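Local coordinates for beta-glucosidase (Chaetomella raphigera, PDB 6JXG), which probably hydrolyses terminal, non-reducing beta-D-glucosyl residues with release of beta-D-glucose, as a secreted glycoside hydrolase family 3 enzyme of cellulose breakdown, at residues 343-348 against 577-582. Residues are numbered along the deposited sequence; the frame is centred on the assembly and turned at random.
Sequences ALPLKK and LSYTTF. With MAN (alpha-D-mannopyranose), chain E.
One face of the Tyr579 ring carries the pyrrolidine ring of Pro345 in a CH-pi contact: Pro345 CD lies 3.7 Å from the centroid of the Tyr579 ring, only 6° off its normal. Pro345 N sits over the same face, 3.7 Å from Tyr579 CZ, and Pro345 CB reaches Tyr579 CE2 at 3.8 Å. Leu344 O approaches the ring obliquely, 3.7 Å from Tyr579 CE1. The peptide bond between Leu344 and Pro345 is cis. At the phenol end, Leu344 CB touches Tyr579 OH at 3.6 Å; the Leu344 side chain also packs on Leu336 of strand 335-339 and on Ala500 and Val502 of strand 498-503. With CG beside the backbone N (chi1 -70°), the tyrosine reaches across to 343-348, and its hydroxyl is hydrogen-bonded to Ile518 O. Segment 343-348 is a loop linking strands 335-339 and 351-355 of the mixed sheet in the family 3 C-terminal domain, and 577-582 ends the loop that enters strand 582-591 at Phe582. Tyr579 is the middle residue of an ST turn, in which Thr580 N donates to Ser578 OG at 3.1 Å. Beyond the contact, Leu346 CD2 and Lys347 CE border the mannose; this sugar, O-linked to Thr431, is hydrogen-bonded to Glu430 OE1.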
ATOM      1  N   ALA A 343      -9.496  27.990 -11.287  1.00 18.90           N
ATOM      2  CA  ALA A 343     -10.518  27.163 -11.915  1.00 18.20           C
ATOM      3  C   ALA A 343     -11.306  26.393 -10.837  1.00 18.27           C
ATOM      4  O   ALA A 343     -12.530  26.363 -10.814  1.00 20.21           O
ATOM      5  CB  ALA A 343      -9.884  26.212 -12.925  1.00 18.62           C
ATOM      6  N   LEU A 344     -10.590  25.859  -9.865  1.00 17.59           N
ATOM      7  CA  LEU A 344     -11.192  25.180  -8.764  1.00 16.19           C
ATOM      8  C   LEU A 344     -10.868  25.938  -7.470  1.00 17.05           C
ATOM      9  O   LEU A 344      -9.821  26.585  -7.332  1.00 15.06           O
ATOM     10  CB  LEU A 344     -10.648  23.734  -8.685  1.00 17.46           C
ATOM     11  CG  LEU A 344     -11.098  22.721  -9.759  1.00 17.00           C
ATOM     12  CD1 LEU A 344     -10.391  21.379  -9.590  1.00 15.52           C
ATOM     13  CD2 LEU A 344     -12.594  22.477  -9.769  1.00 18.77           C
ATOM     14  N   PRO A 345     -11.773  25.862  -6.513  1.00 15.90           N
ATOM     15  CA  PRO A 345     -12.985  25.083  -6.577  1.00 18.08           C
ATOM     16  C   PRO A 345     -14.071  25.729  -7.455  1.00 19.15           C
ATOM     17  O   PRO A 345     -14.017  26.925  -7.773  1.00 16.58           O
ATOM     18  CB  PRO A 345     -13.484  25.088  -5.118  1.00 16.35           C
ATOM     19  CG  PRO A 345     -12.988  26.432  -4.609  1.00 16.56           C
ATOM     20  CD  PRO A 345     -11.638  26.577  -5.234  1.00 17.35           C
ATOM     21  N   LEU A 346     -15.040  24.920  -7.825  1.00 20.08           N
ATOM     22  CA  LEU A 346     -16.191  25.413  -8.580  1.00 20.52           C
ATOM     23  C   LEU A 346     -17.010  26.395  -7.760  1.00 23.29           C
ATOM     24  O   LEU A 346     -17.085  26.298  -6.542  1.00 24.34           O
ATOM     25  CB  LEU A 346     -17.112  24.264  -8.946  1.00 21.66           C
ATOM     26  CG  LEU A 346     -16.596  23.100  -9.813  1.00 20.45           C
ATOM     27  CD1 LEU A 346     -17.616  21.984  -9.884  1.00 21.69           C
ATOM     28  CD2 LEU A 346     -16.265  23.601 -11.194  1.00 22.38           C
ATOM     29  N   LYS A 347     -17.664  27.321  -8.425  1.00 27.62           N
ATOM     30  CA  LYS A 347     -18.362  28.377  -7.706  1.00 34.63           C
ATOM     31  C   LYS A 347     -19.557  28.857  -8.528  1.00 34.81           C
ATOM     32  O   LYS A 347     -19.483  29.863  -9.233  1.00 36.16           O
ATOM     33  CB  LYS A 347     -17.361  29.515  -7.463  1.00 37.84           C
ATOM     34  CG  LYS A 347     -16.751  30.044  -8.750  1.00 41.72           C
ATOM     35  CD  LYS A 347     -15.203  30.067  -8.853  1.00 45.65           C
ATOM     36  CE  LYS A 347     -14.820  29.553 -10.248  1.00 49.34           C
ATOM     37  NZ  LYS A 347     -13.558  29.930 -10.960  1.00 54.13           N
ATOM     38  N   LYS A 348     -20.638  28.111  -8.477  1.00 35.42           N
ATOM     39  CA  LYS A 348     -21.893  28.531  -9.120  1.00 37.77           C
ATOM     40  C   LYS A 348     -21.830  28.680 -10.604  1.00 33.20           C
ATOM     41  O   LYS A 348     -22.382  29.634 -11.158  1.00 29.25           O
ATOM     42  CB  LYS A 348     -22.444  29.837  -8.507  1.00 38.39           C
ATOM     43  CG  LYS A 348     -22.622  29.742  -7.007  1.00 46.08           C
ATOM     44  CD  LYS A 348     -23.433  30.908  -6.469  1.00 55.01           C
ATOM     45  CE  LYS A 348     -23.645  30.739  -4.976  1.00 57.49           C
ATOM     46  NZ  LYS A 348     -23.472  32.044  -4.293  1.00 64.07           N
ATOM     47  N   LEU A 577      -0.772  20.478  -5.079  1.00 11.36           N
ATOM     48  CA  LEU A 577      -1.248  21.804  -4.872  1.00 14.29           C
ATOM     49  C   LEU A 577      -2.329  21.859  -3.785  1.00 14.91           C
ATOM     50  O   LEU A 577      -2.806  20.830  -3.318  1.00 15.07           O
ATOM     51  CB  LEU A 577      -1.810  22.410  -6.176  1.00 15.10           C
ATOM     52  CG  LEU A 577      -0.796  22.543  -7.271  1.00 16.27           C
ATOM     53  CD1 LEU A 577      -1.558  23.160  -8.455  1.00 17.36           C
ATOM     54  CD2 LEU A 577       0.453  23.406  -7.031  1.00 18.44           C
ATOM     55  N   SER A 578      -2.685  23.077  -3.388  1.00 15.11           N
ATOM     56  CA  SER A 578      -3.738  23.339  -2.446  1.00 15.92           C
ATOM     57  C   SER A 578      -4.554  24.515  -3.001  1.00 16.81           C
ATOM     58  O   SER A 578      -4.190  25.061  -4.018  1.00 19.86           O
ATOM     59  CB  SER A 578      -3.067  23.684  -1.143  1.00 15.48           C
ATOM     60  OG  SER A 578      -3.950  24.170  -0.188  1.00 16.80           O
ATOM     61  N   TYR A 579      -5.659  24.874  -2.363  1.00 16.05           N
ATOM     62  CA  TYR A 579      -6.409  26.079  -2.738  1.00 16.72           C
ATOM     63  C   TYR A 579      -5.810  27.232  -1.950  1.00 18.38           C
ATOM     64  O   TYR A 579      -6.255  28.346  -2.145  1.00 19.17           O
ATOM     65  CB  TYR A 579      -7.881  25.942  -2.366  1.00 15.71           C
ATOM     66  CG  TYR A 579      -8.649  24.944  -3.211  1.00 14.26           C
ATOM     67  CD1 TYR A 579      -8.209  24.574  -4.494  1.00 13.49           C
ATOM     68  CD2 TYR A 579      -9.761  24.334  -2.714  1.00 12.00           C
ATOM     69  CE1 TYR A 579      -8.931  23.666  -5.277  1.00 14.01           C
ATOM     70  CE2 TYR A 579     -10.475  23.435  -3.490  1.00 12.50           C
ATOM     71  CZ  TYR A 579     -10.067  23.098  -4.765  1.00 13.22           C
ATOM     72  OH  TYR A 579     -10.840  22.200  -5.469  1.00 14.77           O
ATOM     73  N   THR A 580      -4.865  26.969  -1.021  1.00 16.67           N
ATOM     74  CA  THR A 580      -3.990  28.017  -0.497  1.00 17.57           C
ATOM     75  C   THR A 580      -2.514  27.818  -0.768  1.00 16.35           C
ATOM     76  O   THR A 580      -2.127  26.978  -1.560  1.00 17.36           O
ATOM     77  CB  THR A 580      -3.800  28.065   1.038  1.00 20.29           C
ATOM     78  OG1 THR A 580      -4.140  26.855   1.743  1.00 25.68           O
ATOM     79  CG2 THR A 580      -4.138  29.274   1.560  1.00 17.26           C
ATOM     80  N   THR A 581      -1.694  28.654  -0.104  1.00 15.71           N
ATOM     81  CA  THR A 581      -0.229  28.598  -0.184  1.00 15.96           C
ATOM     82  C   THR A 581       0.334  28.530   1.203  1.00 14.09           C
ATOM     83  O   THR A 581      -0.270  28.965   2.153  1.00 14.66           O
ATOM     84  CB  THR A 581       0.344  29.858  -0.905  1.00 18.34           C
ATOM     85  OG1 THR A 581      -0.091  31.077  -0.241  1.00 17.24           O
ATOM     86  CG2 THR A 581      -0.082  29.903  -2.339  1.00 19.87           C
ATOM     87  N   PHE A 582       1.530  27.978   1.323  1.00 14.16           N
ATOM     88  CA  PHE A 582       2.215  27.859   2.578  1.00 13.97           C
ATOM     89  C   PHE A 582       3.657  28.383   2.469  1.00 14.54           C
ATOM     90  O   PHE A 582       4.324  28.286   1.427  1.00 14.84           O
ATOM     91  CB  PHE A 582       2.244  26.383   2.954  1.00 13.77           C
ATOM     92  CG  PHE A 582       0.906  25.797   3.092  1.00 14.33           C
ATOM     93  CD1 PHE A 582       0.237  25.863   4.298  1.00 14.54           C
ATOM     94  CD2 PHE A 582       0.309  25.157   2.026  1.00 15.49           C
ATOM     95  CE1 PHE A 582      -1.044  25.296   4.427  1.00 15.29           C
ATOM     96  CE2 PHE A 582      -0.951  24.613   2.137  1.00 15.12           C
ATOM     97  CZ  PHE A 582      -1.618  24.674   3.343  1.00 14.39           C
TER
HETATM   98  C1  MAN E 804     -17.152  26.627 -15.336  1.00 23.08           C
HETATM   99  C2  MAN E 804     -16.954  28.042 -15.903  1.00 28.27           C
HETATM  100  C3  MAN E 804     -15.531  28.601 -15.807  1.00 29.94           C
HETATM  101  C4  MAN E 804     -14.928  28.315 -14.439  1.00 30.55           C
HETATM  102  C5  MAN E 804     -15.008  26.822 -14.283  1.00 27.65           C
HETATM  103  C6  MAN E 804     -14.242  26.340 -13.074  1.00 28.50           C
HETATM  104  O2  MAN E 804     -17.762  28.840 -15.112  1.00 29.66           O
HETATM  105  O3  MAN E 804     -15.658  29.985 -15.994  1.00 34.64           O
HETATM  106  O4  MAN E 804     -13.571  28.777 -14.309  1.00 34.28           O
HETATM  107  O5  MAN E 804     -16.361  26.417 -14.200  1.00 25.70           O
HETATM  108  O6  MAN E 804     -14.831  26.828 -11.882  1.00 30.84           O